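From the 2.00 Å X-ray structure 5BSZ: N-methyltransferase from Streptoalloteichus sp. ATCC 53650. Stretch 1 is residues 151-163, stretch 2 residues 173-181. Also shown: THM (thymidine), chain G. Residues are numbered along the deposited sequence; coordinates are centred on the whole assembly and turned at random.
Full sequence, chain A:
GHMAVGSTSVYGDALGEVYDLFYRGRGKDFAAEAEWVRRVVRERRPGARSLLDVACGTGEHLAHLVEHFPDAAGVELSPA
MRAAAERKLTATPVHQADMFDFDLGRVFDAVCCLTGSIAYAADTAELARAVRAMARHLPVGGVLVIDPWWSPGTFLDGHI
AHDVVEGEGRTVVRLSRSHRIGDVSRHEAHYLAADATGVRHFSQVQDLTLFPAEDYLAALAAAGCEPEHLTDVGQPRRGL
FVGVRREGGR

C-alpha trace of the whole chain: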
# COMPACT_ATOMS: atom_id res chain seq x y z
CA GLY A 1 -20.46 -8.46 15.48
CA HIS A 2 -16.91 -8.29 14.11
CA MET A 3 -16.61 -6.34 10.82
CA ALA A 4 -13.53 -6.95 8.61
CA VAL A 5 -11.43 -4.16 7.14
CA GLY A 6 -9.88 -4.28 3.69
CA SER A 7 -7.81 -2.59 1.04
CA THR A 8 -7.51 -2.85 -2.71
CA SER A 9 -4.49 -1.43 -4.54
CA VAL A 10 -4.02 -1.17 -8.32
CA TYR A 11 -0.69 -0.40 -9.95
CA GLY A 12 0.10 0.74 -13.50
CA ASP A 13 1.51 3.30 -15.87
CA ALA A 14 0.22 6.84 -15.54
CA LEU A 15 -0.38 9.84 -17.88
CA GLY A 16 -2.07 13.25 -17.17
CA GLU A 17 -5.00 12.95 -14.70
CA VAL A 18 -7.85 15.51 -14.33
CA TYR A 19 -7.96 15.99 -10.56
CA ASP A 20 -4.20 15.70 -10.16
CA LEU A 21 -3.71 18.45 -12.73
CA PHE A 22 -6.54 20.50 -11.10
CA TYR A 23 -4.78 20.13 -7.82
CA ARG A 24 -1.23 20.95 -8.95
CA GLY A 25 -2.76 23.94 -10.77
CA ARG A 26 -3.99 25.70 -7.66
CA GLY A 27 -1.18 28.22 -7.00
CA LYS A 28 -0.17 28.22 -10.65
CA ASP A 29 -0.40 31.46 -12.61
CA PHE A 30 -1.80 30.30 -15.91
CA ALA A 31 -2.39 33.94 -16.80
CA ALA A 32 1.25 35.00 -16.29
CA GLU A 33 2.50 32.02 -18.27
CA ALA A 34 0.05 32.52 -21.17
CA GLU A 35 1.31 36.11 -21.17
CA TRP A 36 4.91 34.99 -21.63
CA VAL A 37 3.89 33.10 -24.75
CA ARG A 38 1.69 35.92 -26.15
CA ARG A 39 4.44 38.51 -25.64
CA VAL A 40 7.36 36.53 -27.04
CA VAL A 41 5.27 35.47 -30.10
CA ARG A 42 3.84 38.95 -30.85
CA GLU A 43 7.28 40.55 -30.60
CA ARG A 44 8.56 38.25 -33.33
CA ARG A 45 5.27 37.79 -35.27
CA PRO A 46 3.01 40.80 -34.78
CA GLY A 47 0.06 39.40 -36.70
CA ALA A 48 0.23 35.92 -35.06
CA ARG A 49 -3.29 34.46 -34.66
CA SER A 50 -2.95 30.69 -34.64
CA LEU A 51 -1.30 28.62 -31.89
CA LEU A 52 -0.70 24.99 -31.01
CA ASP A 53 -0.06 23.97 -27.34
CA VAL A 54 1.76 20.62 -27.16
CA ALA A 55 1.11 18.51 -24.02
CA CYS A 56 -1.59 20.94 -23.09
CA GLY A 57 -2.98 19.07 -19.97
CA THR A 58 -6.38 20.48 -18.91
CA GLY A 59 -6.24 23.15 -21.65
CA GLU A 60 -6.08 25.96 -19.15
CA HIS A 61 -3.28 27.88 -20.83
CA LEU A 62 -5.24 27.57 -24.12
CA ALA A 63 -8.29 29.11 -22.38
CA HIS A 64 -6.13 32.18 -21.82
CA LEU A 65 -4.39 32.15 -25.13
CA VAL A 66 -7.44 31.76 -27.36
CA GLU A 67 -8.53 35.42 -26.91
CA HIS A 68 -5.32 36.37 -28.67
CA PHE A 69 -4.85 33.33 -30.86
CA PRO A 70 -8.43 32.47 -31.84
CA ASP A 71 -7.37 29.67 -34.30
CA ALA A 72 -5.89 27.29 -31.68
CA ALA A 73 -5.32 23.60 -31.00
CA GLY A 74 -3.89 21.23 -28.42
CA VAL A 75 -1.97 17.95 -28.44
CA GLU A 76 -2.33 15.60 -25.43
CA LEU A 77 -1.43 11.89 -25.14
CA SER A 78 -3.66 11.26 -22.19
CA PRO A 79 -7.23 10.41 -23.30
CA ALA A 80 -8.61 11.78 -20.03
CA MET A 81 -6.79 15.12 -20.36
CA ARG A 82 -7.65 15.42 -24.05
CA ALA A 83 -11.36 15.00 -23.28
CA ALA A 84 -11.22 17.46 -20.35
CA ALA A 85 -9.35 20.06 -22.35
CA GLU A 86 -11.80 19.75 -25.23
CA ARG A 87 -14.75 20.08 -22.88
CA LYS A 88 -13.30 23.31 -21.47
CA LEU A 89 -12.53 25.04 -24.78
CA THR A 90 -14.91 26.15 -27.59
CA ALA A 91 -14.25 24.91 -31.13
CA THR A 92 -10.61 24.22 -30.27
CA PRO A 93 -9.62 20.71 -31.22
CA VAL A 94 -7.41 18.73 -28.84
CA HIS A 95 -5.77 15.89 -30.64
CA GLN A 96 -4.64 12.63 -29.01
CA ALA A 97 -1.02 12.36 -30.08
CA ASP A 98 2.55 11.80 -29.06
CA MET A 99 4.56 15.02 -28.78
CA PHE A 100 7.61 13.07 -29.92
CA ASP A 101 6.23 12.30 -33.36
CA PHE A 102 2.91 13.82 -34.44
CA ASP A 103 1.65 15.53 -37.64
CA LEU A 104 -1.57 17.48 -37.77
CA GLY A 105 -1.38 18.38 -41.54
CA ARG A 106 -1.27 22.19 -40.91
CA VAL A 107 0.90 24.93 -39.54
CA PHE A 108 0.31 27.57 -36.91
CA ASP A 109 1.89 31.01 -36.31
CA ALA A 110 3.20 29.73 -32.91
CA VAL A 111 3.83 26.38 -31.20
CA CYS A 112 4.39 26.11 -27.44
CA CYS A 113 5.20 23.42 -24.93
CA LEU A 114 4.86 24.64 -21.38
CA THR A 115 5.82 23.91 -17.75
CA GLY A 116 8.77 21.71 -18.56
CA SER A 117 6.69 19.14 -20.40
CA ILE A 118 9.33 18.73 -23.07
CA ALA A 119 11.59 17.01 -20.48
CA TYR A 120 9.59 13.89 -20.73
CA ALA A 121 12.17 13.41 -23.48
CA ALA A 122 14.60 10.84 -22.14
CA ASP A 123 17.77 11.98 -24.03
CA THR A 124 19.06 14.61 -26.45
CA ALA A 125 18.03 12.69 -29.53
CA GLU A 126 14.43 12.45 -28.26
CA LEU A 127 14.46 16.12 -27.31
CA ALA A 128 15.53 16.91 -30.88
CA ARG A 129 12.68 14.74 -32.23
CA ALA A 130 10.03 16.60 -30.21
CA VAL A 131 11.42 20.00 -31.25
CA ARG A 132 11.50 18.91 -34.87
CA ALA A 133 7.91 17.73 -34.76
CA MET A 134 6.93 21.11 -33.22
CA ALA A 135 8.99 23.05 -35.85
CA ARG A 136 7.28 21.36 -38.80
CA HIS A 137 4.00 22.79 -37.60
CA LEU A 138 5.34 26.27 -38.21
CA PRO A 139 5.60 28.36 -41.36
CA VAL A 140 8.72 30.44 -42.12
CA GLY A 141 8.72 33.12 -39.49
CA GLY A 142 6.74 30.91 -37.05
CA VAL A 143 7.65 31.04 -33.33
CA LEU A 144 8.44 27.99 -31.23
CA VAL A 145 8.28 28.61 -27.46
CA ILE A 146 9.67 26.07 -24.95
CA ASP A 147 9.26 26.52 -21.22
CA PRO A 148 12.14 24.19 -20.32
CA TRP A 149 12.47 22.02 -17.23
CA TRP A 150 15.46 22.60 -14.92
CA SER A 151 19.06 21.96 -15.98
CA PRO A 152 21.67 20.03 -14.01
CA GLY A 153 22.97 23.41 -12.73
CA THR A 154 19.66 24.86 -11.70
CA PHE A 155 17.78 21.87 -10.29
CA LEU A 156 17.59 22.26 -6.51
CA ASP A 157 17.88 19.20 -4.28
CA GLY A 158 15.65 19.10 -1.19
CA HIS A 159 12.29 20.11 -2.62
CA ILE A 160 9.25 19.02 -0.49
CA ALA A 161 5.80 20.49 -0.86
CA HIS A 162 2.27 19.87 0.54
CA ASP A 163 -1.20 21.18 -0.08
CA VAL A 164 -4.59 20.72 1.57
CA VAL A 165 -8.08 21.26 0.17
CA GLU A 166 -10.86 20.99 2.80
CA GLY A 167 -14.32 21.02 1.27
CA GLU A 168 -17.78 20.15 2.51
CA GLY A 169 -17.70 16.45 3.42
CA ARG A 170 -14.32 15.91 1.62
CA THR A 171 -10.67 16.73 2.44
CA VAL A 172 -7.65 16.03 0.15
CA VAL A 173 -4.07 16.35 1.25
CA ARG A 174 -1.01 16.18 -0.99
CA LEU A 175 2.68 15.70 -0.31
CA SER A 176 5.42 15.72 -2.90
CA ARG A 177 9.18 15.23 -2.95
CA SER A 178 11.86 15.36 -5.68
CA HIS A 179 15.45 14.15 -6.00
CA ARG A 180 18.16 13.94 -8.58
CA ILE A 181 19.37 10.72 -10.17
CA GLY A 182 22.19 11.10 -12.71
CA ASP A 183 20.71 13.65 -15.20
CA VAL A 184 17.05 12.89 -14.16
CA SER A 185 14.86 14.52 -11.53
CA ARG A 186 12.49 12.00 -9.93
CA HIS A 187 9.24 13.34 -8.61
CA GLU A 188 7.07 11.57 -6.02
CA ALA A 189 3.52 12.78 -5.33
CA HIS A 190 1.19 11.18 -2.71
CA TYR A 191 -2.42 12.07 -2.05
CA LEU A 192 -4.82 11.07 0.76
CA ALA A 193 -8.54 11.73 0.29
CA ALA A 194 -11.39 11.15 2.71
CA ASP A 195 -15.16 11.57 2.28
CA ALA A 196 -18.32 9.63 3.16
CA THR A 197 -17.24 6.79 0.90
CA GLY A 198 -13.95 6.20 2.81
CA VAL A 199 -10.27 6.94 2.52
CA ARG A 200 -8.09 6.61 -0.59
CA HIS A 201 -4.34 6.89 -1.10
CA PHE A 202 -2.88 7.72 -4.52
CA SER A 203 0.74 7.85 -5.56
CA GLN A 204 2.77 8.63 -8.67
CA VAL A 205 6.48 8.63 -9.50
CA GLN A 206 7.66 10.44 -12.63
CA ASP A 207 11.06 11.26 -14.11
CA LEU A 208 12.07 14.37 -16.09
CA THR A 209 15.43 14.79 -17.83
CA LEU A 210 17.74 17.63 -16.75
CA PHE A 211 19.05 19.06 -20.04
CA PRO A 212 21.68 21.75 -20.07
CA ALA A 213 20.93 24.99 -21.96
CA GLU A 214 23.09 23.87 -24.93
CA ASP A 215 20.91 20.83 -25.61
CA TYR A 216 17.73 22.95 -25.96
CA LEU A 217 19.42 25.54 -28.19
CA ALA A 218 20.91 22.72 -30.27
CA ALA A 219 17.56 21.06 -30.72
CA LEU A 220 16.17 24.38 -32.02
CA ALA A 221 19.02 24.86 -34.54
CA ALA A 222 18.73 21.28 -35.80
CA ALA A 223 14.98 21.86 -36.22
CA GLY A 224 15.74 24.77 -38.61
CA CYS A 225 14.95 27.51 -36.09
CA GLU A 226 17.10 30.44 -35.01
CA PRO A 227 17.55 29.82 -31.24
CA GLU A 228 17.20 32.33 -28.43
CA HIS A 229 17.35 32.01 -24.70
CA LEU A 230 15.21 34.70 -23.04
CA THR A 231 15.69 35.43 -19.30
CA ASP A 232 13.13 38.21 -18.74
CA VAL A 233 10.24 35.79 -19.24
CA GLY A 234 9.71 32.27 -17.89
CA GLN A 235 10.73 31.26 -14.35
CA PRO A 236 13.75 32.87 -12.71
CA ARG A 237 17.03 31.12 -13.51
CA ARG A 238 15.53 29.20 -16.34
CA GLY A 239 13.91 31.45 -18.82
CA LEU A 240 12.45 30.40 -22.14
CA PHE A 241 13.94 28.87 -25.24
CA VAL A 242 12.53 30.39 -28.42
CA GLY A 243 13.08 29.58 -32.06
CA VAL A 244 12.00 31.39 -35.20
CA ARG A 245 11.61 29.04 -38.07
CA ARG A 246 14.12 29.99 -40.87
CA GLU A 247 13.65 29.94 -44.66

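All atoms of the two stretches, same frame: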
# COMPACT_ATOMS: atom_id res chain seq x y z
N SER A 151 17.81 22.50 -15.45
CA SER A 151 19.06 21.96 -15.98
C SER A 151 19.83 21.31 -14.83
O SER A 151 19.55 21.58 -13.67
CB SER A 151 19.87 23.16 -16.53
OG SER A 151 19.31 23.56 -17.79
N PRO A 152 20.89 20.55 -15.14
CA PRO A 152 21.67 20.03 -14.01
C PRO A 152 22.12 21.10 -13.05
O PRO A 152 22.05 20.84 -11.85
CB PRO A 152 22.86 19.36 -14.70
CG PRO A 152 22.27 18.89 -15.96
CD PRO A 152 21.34 19.96 -16.40
N GLY A 153 22.51 22.28 -13.56
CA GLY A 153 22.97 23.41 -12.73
C GLY A 153 21.92 24.02 -11.82
O GLY A 153 22.18 24.34 -10.65
N THR A 154 20.70 24.10 -12.35
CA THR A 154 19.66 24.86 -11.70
C THR A 154 18.69 24.01 -10.90
O THR A 154 17.92 24.53 -10.12
CB THR A 154 18.91 25.76 -12.71
OG1 THR A 154 18.49 24.99 -13.84
CG2 THR A 154 19.87 26.90 -13.22
N PHE A 155 18.67 22.70 -11.10
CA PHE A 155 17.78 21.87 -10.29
C PHE A 155 18.24 21.95 -8.84
O PHE A 155 19.43 21.85 -8.57
CB PHE A 155 17.79 20.43 -10.78
CG PHE A 155 16.92 19.52 -9.96
CD1 PHE A 155 15.53 19.58 -10.10
CD2 PHE A 155 17.46 18.70 -9.01
CE1 PHE A 155 14.71 18.78 -9.30
CE2 PHE A 155 16.65 17.87 -8.25
CZ PHE A 155 15.27 17.91 -8.38
N LEU A 156 17.29 22.10 -7.93
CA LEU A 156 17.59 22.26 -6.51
C LEU A 156 17.19 21.00 -5.80
O LEU A 156 16.06 20.63 -5.86
CB LEU A 156 16.79 23.43 -5.92
CG LEU A 156 17.25 24.77 -6.51
CD1 LEU A 156 16.40 25.89 -5.92
CD2 LEU A 156 18.77 25.00 -6.39
N ASP A 157 18.13 20.35 -5.13
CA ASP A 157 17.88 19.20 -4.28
C ASP A 157 17.11 19.70 -3.05
O ASP A 157 17.15 20.88 -2.71
CB ASP A 157 19.24 18.61 -3.87
CG ASP A 157 20.16 18.42 -5.07
OD1 ASP A 157 19.80 17.56 -5.89
OD2 ASP A 157 21.18 19.15 -5.26
N GLY A 158 16.36 18.81 -2.44
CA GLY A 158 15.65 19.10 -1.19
C GLY A 158 14.22 19.61 -1.33
O GLY A 158 13.64 20.07 -0.36
N HIS A 159 13.62 19.56 -2.51
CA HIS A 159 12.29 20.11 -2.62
C HIS A 159 11.25 19.17 -1.95
O HIS A 159 11.24 17.98 -2.23
CB HIS A 159 11.89 20.31 -4.06
CG HIS A 159 10.48 20.79 -4.22
ND1 HIS A 159 10.07 22.06 -3.88
CD2 HIS A 159 9.37 20.16 -4.70
CE1 HIS A 159 8.78 22.19 -4.12
NE2 HIS A 159 8.34 21.06 -4.64
N ILE A 160 10.37 19.74 -1.12
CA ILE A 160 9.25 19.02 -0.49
C ILE A 160 8.13 20.01 -0.47
O ILE A 160 8.36 21.13 -0.12
CB ILE A 160 9.54 18.62 0.97
CG1 ILE A 160 10.63 17.57 0.97
CG2 ILE A 160 8.25 18.11 1.64
CD1 ILE A 160 11.37 17.36 2.26
N ALA A 161 6.94 19.62 -0.86
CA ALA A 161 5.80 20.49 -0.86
C ALA A 161 4.56 19.73 -0.39
O ALA A 161 4.51 18.52 -0.53
CB ALA A 161 5.55 21.01 -2.27
N HIS A 162 3.56 20.45 0.11
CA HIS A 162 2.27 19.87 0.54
C HIS A 162 1.16 20.82 0.20
O HIS A 162 1.39 21.99 0.02
CB HIS A 162 2.25 19.65 2.05
CG HIS A 162 2.19 20.91 2.85
ND1 HIS A 162 3.31 21.51 3.37
CD2 HIS A 162 1.14 21.68 3.21
CE1 HIS A 162 2.96 22.60 4.03
NE2 HIS A 162 1.65 22.75 3.91
N ASP A 163 -0.05 20.32 0.12
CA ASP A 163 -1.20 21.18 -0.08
C ASP A 163 -2.35 20.50 0.65
O ASP A 163 -2.33 19.29 0.88
CB ASP A 163 -1.53 21.24 -1.57
CG ASP A 163 -2.48 22.39 -1.93
OD1 ASP A 163 -2.99 22.42 -3.07
OD2 ASP A 163 -2.71 23.29 -1.09
N VAL A 173 -5.38 15.87 0.95
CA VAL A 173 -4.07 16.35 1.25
C VAL A 173 -3.07 15.78 0.27
O VAL A 173 -3.24 14.64 -0.18
CB VAL A 173 -3.67 16.00 2.69
CG1 VAL A 173 -4.73 16.52 3.64
CG2 VAL A 173 -3.59 14.50 2.85
N ARG A 174 -2.04 16.55 -0.02
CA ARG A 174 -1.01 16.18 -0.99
C ARG A 174 0.37 16.43 -0.46
O ARG A 174 0.62 17.44 0.19
CB ARG A 174 -1.18 17.01 -2.29
CG ARG A 174 -0.16 16.70 -3.38
CD ARG A 174 -0.38 17.55 -4.65
NE ARG A 174 0.50 17.18 -5.78
CZ ARG A 174 1.74 17.63 -5.97
NH1 ARG A 174 2.28 18.47 -5.10
NH2 ARG A 174 2.44 17.23 -7.03
N LEU A 175 1.30 15.52 -0.73
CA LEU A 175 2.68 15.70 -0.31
C LEU A 175 3.54 15.25 -1.47
O LEU A 175 3.28 14.19 -2.05
CB LEU A 175 2.99 14.85 0.91
CG LEU A 175 4.33 14.92 1.60
CD1 LEU A 175 4.50 16.36 2.06
CD2 LEU A 175 4.48 13.97 2.79
N SER A 176 4.59 16.02 -1.76
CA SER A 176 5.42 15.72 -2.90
C SER A 176 6.88 15.92 -2.52
O SER A 176 7.20 16.68 -1.61
CB SER A 176 4.98 16.61 -4.07
OG SER A 176 5.50 17.92 -3.91
N ARG A 177 7.76 15.24 -3.24
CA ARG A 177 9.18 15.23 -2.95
C ARG A 177 9.90 15.01 -4.27
O ARG A 177 9.36 14.29 -5.12
CB ARG A 177 9.50 14.06 -2.09
CG ARG A 177 10.90 14.07 -1.59
CD ARG A 177 11.17 12.76 -0.94
NE ARG A 177 12.59 12.69 -0.67
CZ ARG A 177 13.43 11.85 -1.25
NH1 ARG A 177 14.70 11.91 -0.91
NH2 ARG A 177 13.03 10.97 -2.15
N SER A 178 11.07 15.61 -4.45
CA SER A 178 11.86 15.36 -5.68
C SER A 178 13.33 15.13 -5.34
O SER A 178 13.82 15.61 -4.33
CB SER A 178 11.63 16.46 -6.71
OG SER A 178 12.41 17.62 -6.44
N HIS A 179 14.02 14.34 -6.15
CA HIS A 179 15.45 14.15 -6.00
C HIS A 179 16.08 13.83 -7.35
O HIS A 179 15.42 13.40 -8.31
CB HIS A 179 15.83 13.07 -4.99
CG HIS A 179 15.54 11.67 -5.41
ND1 HIS A 179 14.28 11.10 -5.33
CD2 HIS A 179 16.37 10.68 -5.82
CE1 HIS A 179 14.35 9.86 -5.74
NE2 HIS A 179 15.59 9.59 -6.09
N ARG A 180 17.38 14.02 -7.37
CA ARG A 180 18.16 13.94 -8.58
C ARG A 180 18.72 12.54 -8.67
O ARG A 180 19.17 11.97 -7.66
CB ARG A 180 19.26 15.00 -8.45
CG ARG A 180 20.28 15.04 -9.56
CD ARG A 180 21.56 15.74 -9.06
NE ARG A 180 21.34 17.04 -8.43
CZ ARG A 180 21.34 18.22 -9.05
NH1 ARG A 180 21.14 19.33 -8.37
NH2 ARG A 180 21.58 18.28 -10.37
N ILE A 181 18.65 11.94 -9.85
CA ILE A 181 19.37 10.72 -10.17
C ILE A 181 20.08 10.85 -11.51
O ILE A 181 19.44 10.95 -12.58
CB ILE A 181 18.43 9.52 -10.35
CG1 ILE A 181 17.56 9.30 -9.10
CG2 ILE A 181 19.22 8.25 -10.67
CD1 ILE A 181 16.38 8.42 -9.49
O5' THM G . 8.13 23.15 -8.45
C5' THM G . 8.99 22.46 -7.52
C4' THM G . 10.19 21.82 -8.25
O4' THM G . 10.91 22.97 -8.70
C3' THM G . 11.19 21.00 -7.39
O3' THM G . 11.35 19.65 -7.89
C2' THM G . 12.54 21.74 -7.38
C1' THM G . 12.31 22.76 -8.51
N1 THM G . 12.97 24.08 -8.50
C2 THM G . 14.28 23.96 -8.98
O2 THM G . 14.66 22.81 -9.24
N3 THM G . 15.11 25.00 -9.13
C4 THM G . 14.69 26.24 -8.87
O4 THM G . 15.47 27.23 -9.04
C5 THM G . 13.30 26.39 -8.39
C5M THM G . 12.90 27.81 -8.10
C6 THM G . 12.46 25.29 -8.24
O HOH W 1 14.73 18.65 -5.15
O HOH W 2 18.52 15.53 -5.00
O HOH W 3 23.08 17.58 -5.76
O HOH W 4 16.33 16.21 -3.18
O HOH W 5 6.01 19.64 -6.11
O HOH W 6 13.31 16.27 -1.45

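Ile 160 to Asp 163 pair antiparallel with Arg 174 to Arg 177. Ala 161 N donates to Ser 176 O (3.0 Å), and Ser 176 N to Ala 161 O (2.8 Å). Asp 163 and Arg 174 repeat the pattern: Asp 163 N to Arg 174 O is 3.0 Å, and Arg 174 N to Asp 163 O is 2.9 Å. Ile 160 and His 162 lie opposite Arg 177 and Leu 175, and their side chains share one face of the sheet. Leu 175 is t at chi1 and p at chi2, which brings its end nearer the other strand; Leu 175 CD1 lies 4.2 Å from Ile 160 CG2. His 162 takes chi1 p, and its ring leads away.

Before the strand, the chain is held by Arg 180. Its chi1 and chi2 are t, and chi3 turns to m. The guanidinium edge then meets several acceptors. Arg 180 NE lies 3.0 Å from Asp 157 OD1 in a salt bridge, and Arg 180 NH1 donates to Asp 157 OD2 at 3.1 Å. Arg 180 NH2 donates to the carbonyl Pro 152 O at 3.0 Å. A weak hydrogen bond joins Arg 180 NH1 to Phe 155 O at 3.1 Å. Asp 157 CB points sideways, but with chi1 m the carboxylate comes nearer the arginine.

The CA-to-CB bond of Phe 155 points toward the second stretch, and chi1 is t. Phe 155 CD2 lies over one face of the Arg 180 guanidinium, while Ser 178 OG sits at the phenyl edge, 3.5 Å from Phe 155 CZ.

Ser 178 has chi1 p. Ser 178 OG is hydrogen-bonded to thymidine O3' (2.7 Å) and to water 1, which also bonds Leu 156 O and His 159 N. His 159, chi1 t, lays one ring face over the sugar, with His 159 CG 3.3 Å from thymidine C3'. Water 5 links His 159 NE2 to Ser 176 OG, also on a p rotamer.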